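Local coordinates for protein Lysine/ornithine decarboxylase (Selenomonas ruminantium, PDB 5GJO) that decarboxylates L-lysine and L-ornithine with similar efficiency, giving cadaverine and putrescine, as a homodimer that uses pyridoxal 5'-phosphate, at residues Tyr291-Gly296 with Tyr353-Thr359; Gly321-Asp325 with Phe361-Tyr365. The protein carries 2 engineered substitutions. All coordinates share one frame; numbering follows the deposited sequence.

Overall arrangement
Both interactions pair loops of the same chain, with centres about 12 Å apart, and both meet the second subunit. Along the sequence the segments alternate: 291-296, 321-325, 353-359, 361-365. The first two follow strands 283-286 and 315-320, which are parallel neighbours in the mixed sheet; the last two lie on the one long loop between strands 344-347 and 369-371. The contacts also touch directly, Tyr291 OH lying 2.7 Å from Asp325 OD2 and the Tyr291 ring stacking on Phe361. Interaction 1 reaches the cofactor held in its own chain's barrel through Tyr353, whereas interaction 2 presents Cys324 to the cofactor of the second subunit, so the dimer shares its active sites.

Interaction 1 of 2, residues Tyr291-Gly296 with Tyr353-Thr359; sequences YGCFSG and YTSVSAT. With NA (sodium ion), chain P; PLP (pyridoxal-5'-phosphate), chain H.
Thr359 lays its hydroxyl against the base of the Tyr291 side chain, OG1 lying 3.5 Å from Tyr291 CB. Thr359 OG1 is turned between its backbone N and carbonyl carbon (chi1 74°), where it also donates to Tyr291 O at 2.9 Å, in the carbonyl plane and on a lone pair. Thr359 N reaches the same oxygen, tilted 16° from that plane, so two donors grip one carbonyl. Further along, Ala358 CB packs 3.7 Å from Gly292 CA. Ser295 OG bonds to Gly292 O at 2.8 Å, nearly in line with the C=O bond, and lies 2.7 Å from Ser357 OG, joining the two loops by a buried hydroxyl pair. These loops belong to the beta domain of a class-II (fold III) decarboxylase and face its PLP-binding TIM barrel. From them Tyr353 sends its hydroxyl to the cofactor phosphate, where OH donates to PLP O3P at 2.8 Å with that oxygen at the ring edge. Thr354 presses CB on Cys293 O, while its OG1 bonds to Met350 O. Ser357 O binds a sodium ion at 2.8 Å, and Tyr299 OH of the second subunit is the ion's other protein ligand.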
loop_
_atom_site.group_PDB
_atom_site.type_symbol
_atom_site.label_atom_id
_atom_site.label_comp_id
_atom_site.label_asym_id
_atom_site.label_seq_id
_atom_site.Cartn_x
_atom_site.Cartn_y
_atom_site.Cartn_z
ATOM N N TYR A 291 -1.831 -1.796 -6.480
ATOM C CA TYR A 291 -2.235 -0.972 -5.348
ATOM C C TYR A 291 -3.384 -1.575 -4.563
ATOM O O TYR A 291 -3.855 -0.956 -3.620
ATOM C CB TYR A 291 -2.621 0.423 -5.774
ATOM C CG TYR A 291 -1.445 1.272 -6.193
ATOM C CD1 TYR A 291 -0.714 1.945 -5.239
ATOM C CD2 TYR A 291 -1.093 1.438 -7.549
ATOM C CE1 TYR A 291 0.362 2.737 -5.601
ATOM C CE2 TYR A 291 0.024 2.248 -7.895
ATOM C CZ TYR A 291 0.694 2.891 -6.911
ATOM O OH TYR A 291 1.775 3.748 -7.194
ATOM N N GLY A 292 -3.815 -2.767 -4.978
ATOM C CA GLY A 292 -4.797 -3.547 -4.217
ATOM C C GLY A 292 -4.217 -4.847 -3.761
ATOM O O GLY A 292 -3.182 -4.853 -3.130
ATOM N N CYS A 293 -4.942 -5.967 -4.006
ATOM C CA CYS A 293 -4.533 -7.272 -3.566
ATOM C C CYS A 293 -3.162 -7.727 -4.108
ATOM O O CYS A 293 -2.461 -8.441 -3.410
ATOM C CB CYS A 293 -5.567 -8.356 -3.873
ATOM S SG CYS A 293 -7.010 -7.978 -2.834
ATOM N N PHE A 294 -2.739 -7.210 -5.238
ATOM C CA PHE A 294 -1.427 -7.565 -5.770
ATOM C C PHE A 294 -0.315 -6.744 -5.174
ATOM O O PHE A 294 0.833 -6.858 -5.618
ATOM C CB PHE A 294 -1.380 -7.440 -7.299
ATOM C CG PHE A 294 -2.273 -8.391 -8.041
ATOM C CD1 PHE A 294 -1.800 -9.641 -8.360
ATOM C CD2 PHE A 294 -3.502 -7.967 -8.545
ATOM C CE1 PHE A 294 -2.589 -10.504 -9.118
ATOM C CE2 PHE A 294 -4.285 -8.841 -9.329
ATOM C CZ PHE A 294 -3.812 -10.094 -9.576
ATOM N N SER A 295 -0.606 -5.921 -4.151
ATOM C CA SER A 295 0.445 -5.213 -3.404
ATOM C C SER A 295 1.497 -6.095 -2.793
ATOM O O SER A 295 2.644 -5.648 -2.635
ATOM C CB SER A 295 -0.197 -4.349 -2.261
ATOM O OG SER A 295 -1.020 -5.197 -1.412
ATOM N N GLY A 296 1.193 -7.388 -2.548
ATOM C CA GLY A 296 2.181 -8.359 -2.143
ATOM C C GLY A 296 3.356 -8.536 -3.126
ATOM O O GLY A 296 4.439 -8.927 -2.722
ATOM N N TYR A 353 -1.344 -11.381 3.431
ATOM C CA TYR A 353 -0.504 -10.234 3.033
ATOM C C TYR A 353 -0.840 -9.690 1.619
ATOM O O TYR A 353 0.026 -9.380 0.821
ATOM C CB TYR A 353 0.976 -10.494 3.221
ATOM C CG TYR A 353 1.300 -10.965 4.648
ATOM C CD1 TYR A 353 1.202 -10.102 5.735
ATOM C CD2 TYR A 353 1.665 -12.265 4.893
ATOM C CE1 TYR A 353 1.493 -10.558 6.987
ATOM C CE2 TYR A 353 1.960 -12.758 6.161
ATOM C CZ TYR A 353 1.846 -11.879 7.241
ATOM O OH TYR A 353 2.122 -12.288 8.542
ATOM N N THR A 354 -2.133 -9.657 1.358
ATOM C CA THR A 354 -2.664 -9.190 0.073
ATOM C C THR A 354 -3.627 -8.051 0.388
ATOM O O THR A 354 -3.237 -6.850 0.250
ATOM C CB THR A 354 -3.368 -10.344 -0.658
ATOM O OG1 THR A 354 -4.305 -10.930 0.244
ATOM C CG2 THR A 354 -2.306 -11.372 -1.145
ATOM N N SER A 355 -4.842 -8.366 0.796
ATOM C CA SER A 355 -5.843 -7.358 1.067
ATOM C C SER A 355 -5.406 -6.414 2.201
ATOM O O SER A 355 -5.804 -5.194 2.217
ATOM C CB SER A 355 -7.232 -7.934 1.390
ATOM O OG SER A 355 -7.047 -8.782 2.501
ATOM N N VAL A 356 -4.564 -6.899 3.116
ATOM C CA VAL A 356 -4.112 -6.050 4.213
ATOM C C VAL A 356 -3.217 -4.952 3.794
ATOM O O VAL A 356 -3.059 -4.008 4.560
ATOM C CB VAL A 356 -3.442 -6.857 5.360
ATOM C CG1 VAL A 356 -4.422 -7.762 5.924
ATOM C CG2 VAL A 356 -2.248 -7.679 4.882
ATOM N N SER A 357 -2.555 -5.045 2.627
ATOM C CA SER A 357 -1.744 -3.918 2.127
ATOM C C SER A 357 -2.369 -3.249 0.910
ATOM O O SER A 357 -1.739 -2.477 0.195
ATOM C CB SER A 357 -0.275 -4.287 1.919
ATOM O OG SER A 357 -0.254 -5.498 1.126
ATOM N N ALA A 358 -3.649 -3.503 0.664
ATOM C CA ALA A 358 -4.392 -2.780 -0.390
ATOM C C ALA A 358 -4.628 -1.317 0.032
ATOM O O ALA A 358 -4.683 -1.006 1.199
ATOM C CB ALA A 358 -5.764 -3.402 -0.634
ATOM N N THR A 359 -4.857 -0.499 -0.950
ATOM C CA THR A 359 -5.015 0.971 -0.790
ATOM C C THR A 359 -6.181 1.463 -1.633
ATOM O O THR A 359 -6.726 0.768 -2.558
ATOM C CB THR A 359 -3.778 1.758 -1.291
ATOM O OG1 THR A 359 -3.770 1.749 -2.723
ATOM C CG2 THR A 359 -2.584 1.165 -0.787
HETATM NA NA NA P . -0.161 -0.893 -1.420
HETATM N N1 PLP H . 3.882 -13.235 14.693
HETATM C C2 PLP H . 4.712 -12.167 14.604
HETATM C C2A PLP H . 5.215 -11.501 15.856
HETATM C C3 PLP H . 5.124 -11.653 13.274
HETATM O O3 PLP H . 5.958 -10.582 13.158
HETATM C C4 PLP H . 4.598 -12.348 12.078
HETATM C C4A PLP H . 4.952 -11.909 10.710
HETATM O O4A PLP H . 5.309 -10.760 10.512
HETATM C C5 PLP H . 3.698 -13.504 12.312
HETATM C C6 PLP H . 3.393 -13.879 13.619
HETATM C C5A PLP H . 3.118 -14.267 11.144
HETATM O O4P PLP H . 4.169 -14.660 10.265
HETATM P P PLP H . 3.883 -15.684 9.055
HETATM O O1P PLP H . 3.446 -16.952 9.748
HETATM O O2P PLP H . 5.210 -15.787 8.343
HETATM O O3P PLP H . 2.796 -15.005 8.255
#

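Interaction 2 of 2, residues Gly321-Asp325 with Phe361-Tyr365; sequences GPSCD and FNGFY. With PLP (pyridoxal-5'-phosphate), chain O.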
loop_
_atom_site.group_PDB
_atom_site.type_symbol
_atom_site.label_atom_id
_atom_site.label_comp_id
_atom_site.label_asym_id
_atom_site.label_seq_id
_atom_site.Cartn_x
_atom_site.Cartn_y
_atom_site.Cartn_z
ATOM N N GLY A 321 -2.694 -3.704 -13.960
ATOM C CA GLY A 321 -3.800 -3.289 -13.128
ATOM C C GLY A 321 -4.473 -2.036 -13.666
ATOM O O GLY A 321 -4.119 -1.511 -14.706
ATOM N N PRO A 322 -5.471 -1.535 -12.928
ATOM C CA PRO A 322 -6.353 -0.495 -13.432
ATOM C C PRO A 322 -5.901 0.935 -13.150
ATOM O O PRO A 322 -6.587 1.879 -13.552
ATOM C CB PRO A 322 -7.658 -0.760 -12.654
ATOM C CG PRO A 322 -7.162 -1.283 -11.317
ATOM C CD PRO A 322 -6.000 -2.200 -11.725
ATOM N N SER A 323 -4.836 1.110 -12.423
ATOM C CA SER A 323 -4.367 2.461 -12.083
ATOM C C SER A 323 -3.679 3.151 -13.249
ATOM O O SER A 323 -3.402 2.555 -14.315
ATOM C CB SER A 323 -3.481 2.480 -10.893
ATOM O OG SER A 323 -2.208 1.996 -11.206
ATOM N N CYS A 324 -3.487 4.447 -13.068
ATOM C CA CYS A 324 -2.799 5.298 -14.032
ATOM C C CYS A 324 -1.290 5.308 -13.874
ATOM O O CYS A 324 -0.650 6.211 -14.413
ATOM C CB CYS A 324 -3.309 6.742 -13.845
ATOM S SG CYS A 324 -5.063 6.810 -14.416
ATOM N N ASP A 325 -0.728 4.381 -13.110
ATOM C CA ASP A 325 0.701 4.353 -12.781
ATOM C C ASP A 325 1.386 3.255 -13.603
ATOM O O ASP A 325 0.909 2.111 -13.721
ATOM C CB ASP A 325 0.840 4.097 -11.306
ATOM C CG ASP A 325 2.246 4.287 -10.770
ATOM O OD1 ASP A 325 3.261 3.975 -11.468
ATOM O OD2 ASP A 325 2.341 4.709 -9.610
ATOM N N PHE A 361 -5.552 4.049 -3.597
ATOM C CA PHE A 361 -4.860 4.799 -4.638
ATOM C C PHE A 361 -5.721 5.004 -5.843
ATOM O O PHE A 361 -6.492 4.118 -6.218
ATOM C CB PHE A 361 -3.574 4.056 -5.035
ATOM C CG PHE A 361 -2.579 4.874 -5.787
ATOM C CD1 PHE A 361 -1.775 5.734 -5.125
ATOM C CD2 PHE A 361 -2.399 4.701 -7.144
ATOM C CE1 PHE A 361 -0.764 6.463 -5.842
ATOM C CE2 PHE A 361 -1.448 5.408 -7.857
ATOM C CZ PHE A 361 -0.649 6.314 -7.218
ATOM N N ASN A 362 -5.697 6.220 -6.426
ATOM C CA ASN A 362 -6.562 6.558 -7.562
ATOM C C ASN A 362 -8.086 6.501 -7.274
ATOM O O ASN A 362 -8.886 6.601 -8.218
ATOM C CB ASN A 362 -6.338 5.648 -8.777
ATOM C CG ASN A 362 -5.102 5.965 -9.651
ATOM O OD1 ASN A 362 -5.042 5.455 -10.771
ATOM N ND2 ASN A 362 -4.142 6.739 -9.187
ATOM N N GLY A 363 -8.446 6.436 -5.992
ATOM C CA GLY A 363 -9.783 6.368 -5.523
ATOM C C GLY A 363 -10.485 5.046 -5.707
ATOM O O GLY A 363 -11.691 4.936 -5.445
ATOM N N PHE A 364 -9.826 4.023 -6.213
ATOM C CA PHE A 364 -10.486 2.739 -6.249
ATOM C C PHE A 364 -10.956 2.233 -4.900
ATOM O O PHE A 364 -10.355 2.562 -3.858
ATOM C CB PHE A 364 -9.538 1.700 -6.908
ATOM C CG PHE A 364 -9.310 1.977 -8.367
ATOM C CD1 PHE A 364 -10.341 1.829 -9.296
ATOM C CD2 PHE A 364 -8.091 2.431 -8.803
ATOM C CE1 PHE A 364 -10.130 2.122 -10.667
ATOM C CE2 PHE A 364 -7.912 2.720 -10.161
ATOM C CZ PHE A 364 -8.865 2.514 -11.073
ATOM N N TYR A 365 -12.049 1.448 -4.895
ATOM C CA TYR A 365 -12.481 0.837 -3.643
ATOM C C TYR A 365 -11.598 -0.319 -3.234
ATOM O O TYR A 365 -10.990 -0.994 -4.131
ATOM C CB TYR A 365 -13.882 0.281 -3.785
ATOM C CG TYR A 365 -14.805 1.353 -4.264
ATOM C CD1 TYR A 365 -14.977 2.550 -3.524
ATOM C CD2 TYR A 365 -15.444 1.227 -5.494
ATOM C CE1 TYR A 365 -15.840 3.570 -3.987
ATOM C CE2 TYR A 365 -16.287 2.238 -5.978
ATOM C CZ TYR A 365 -16.496 3.393 -5.213
ATOM O OH TYR A 365 -17.372 4.337 -5.738
HETATM N N1 PLP O . -2.773 12.744 -15.304
HETATM C C2 PLP O . -2.740 11.413 -15.502
HETATM C C2A PLP O . -3.659 10.702 -16.455
HETATM C C3 PLP O . -1.779 10.594 -14.758
HETATM O O3 PLP O . -1.727 9.287 -14.941
HETATM C C4 PLP O . -0.861 11.235 -13.808
HETATM C C4A PLP O . 0.117 10.390 -13.065
HETATM O O4A PLP O . -0.050 9.176 -12.988
HETATM C C5 PLP O . -0.989 12.714 -13.710
HETATM C C6 PLP O . -1.924 13.377 -14.466
HETATM C C5A PLP O . -0.127 13.518 -12.786
HETATM O O4P PLP O . 1.249 13.225 -12.871
HETATM P P PLP O . 2.174 14.119 -12.015
HETATM O O1P PLP O . 1.770 13.816 -10.660
HETATM O O2P PLP O . 1.896 15.515 -12.402
HETATM O O3P PLP O . 3.520 13.632 -12.294
#
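The loops 321-325 and 361-365 come closest at Ser323 and Asn362, whose CA atoms are 6.5 Å apart. In the fold III decarboxylases this is where the beta domain of one subunit meets the barrel of the other, and Cys324 is, by similarity, the proton donor shared across the dimer. Asn362 makes the hydrogen bond between the segments: with CG anti to the backbone carbonyl carbon (chi1 -79°), the amide extends to Cys324 and OD1 accepts from Cys324 N at 3.0 Å, in the carbonyl plane and with an N-H...O angle of 162°. Asn362 OD1 also rests 3.3 Å from Ser323 CA. Replacing Asn362 by alanine would take away this acceptor, and Cys324 N would probably be left without its mate, the cysteine backbone less firmly placed beside the cofactor. Phe364 carries the apolar side, its CZ 3.8 Å from Pro322 CB; Pro322 CG lies over one face near the rim, and Asn362 O over the opposite face. Pro322 O, close to CZ, accepts from Asn95 ND2 of the second subunit. Phe361 turns its ring edge to Ser323 CB; its side chain runs across that of Asp325 at about a right angle, the carboxylate and ring planes 43° apart. Ser323 OG bonds to Asp328, and Asp325 OD2 to Tyr291 OH. Cys324 CB stands 3.2 Å from O3 of the PLP held in the second subunit, with SG farther off at 4.2 Å from that oxygen.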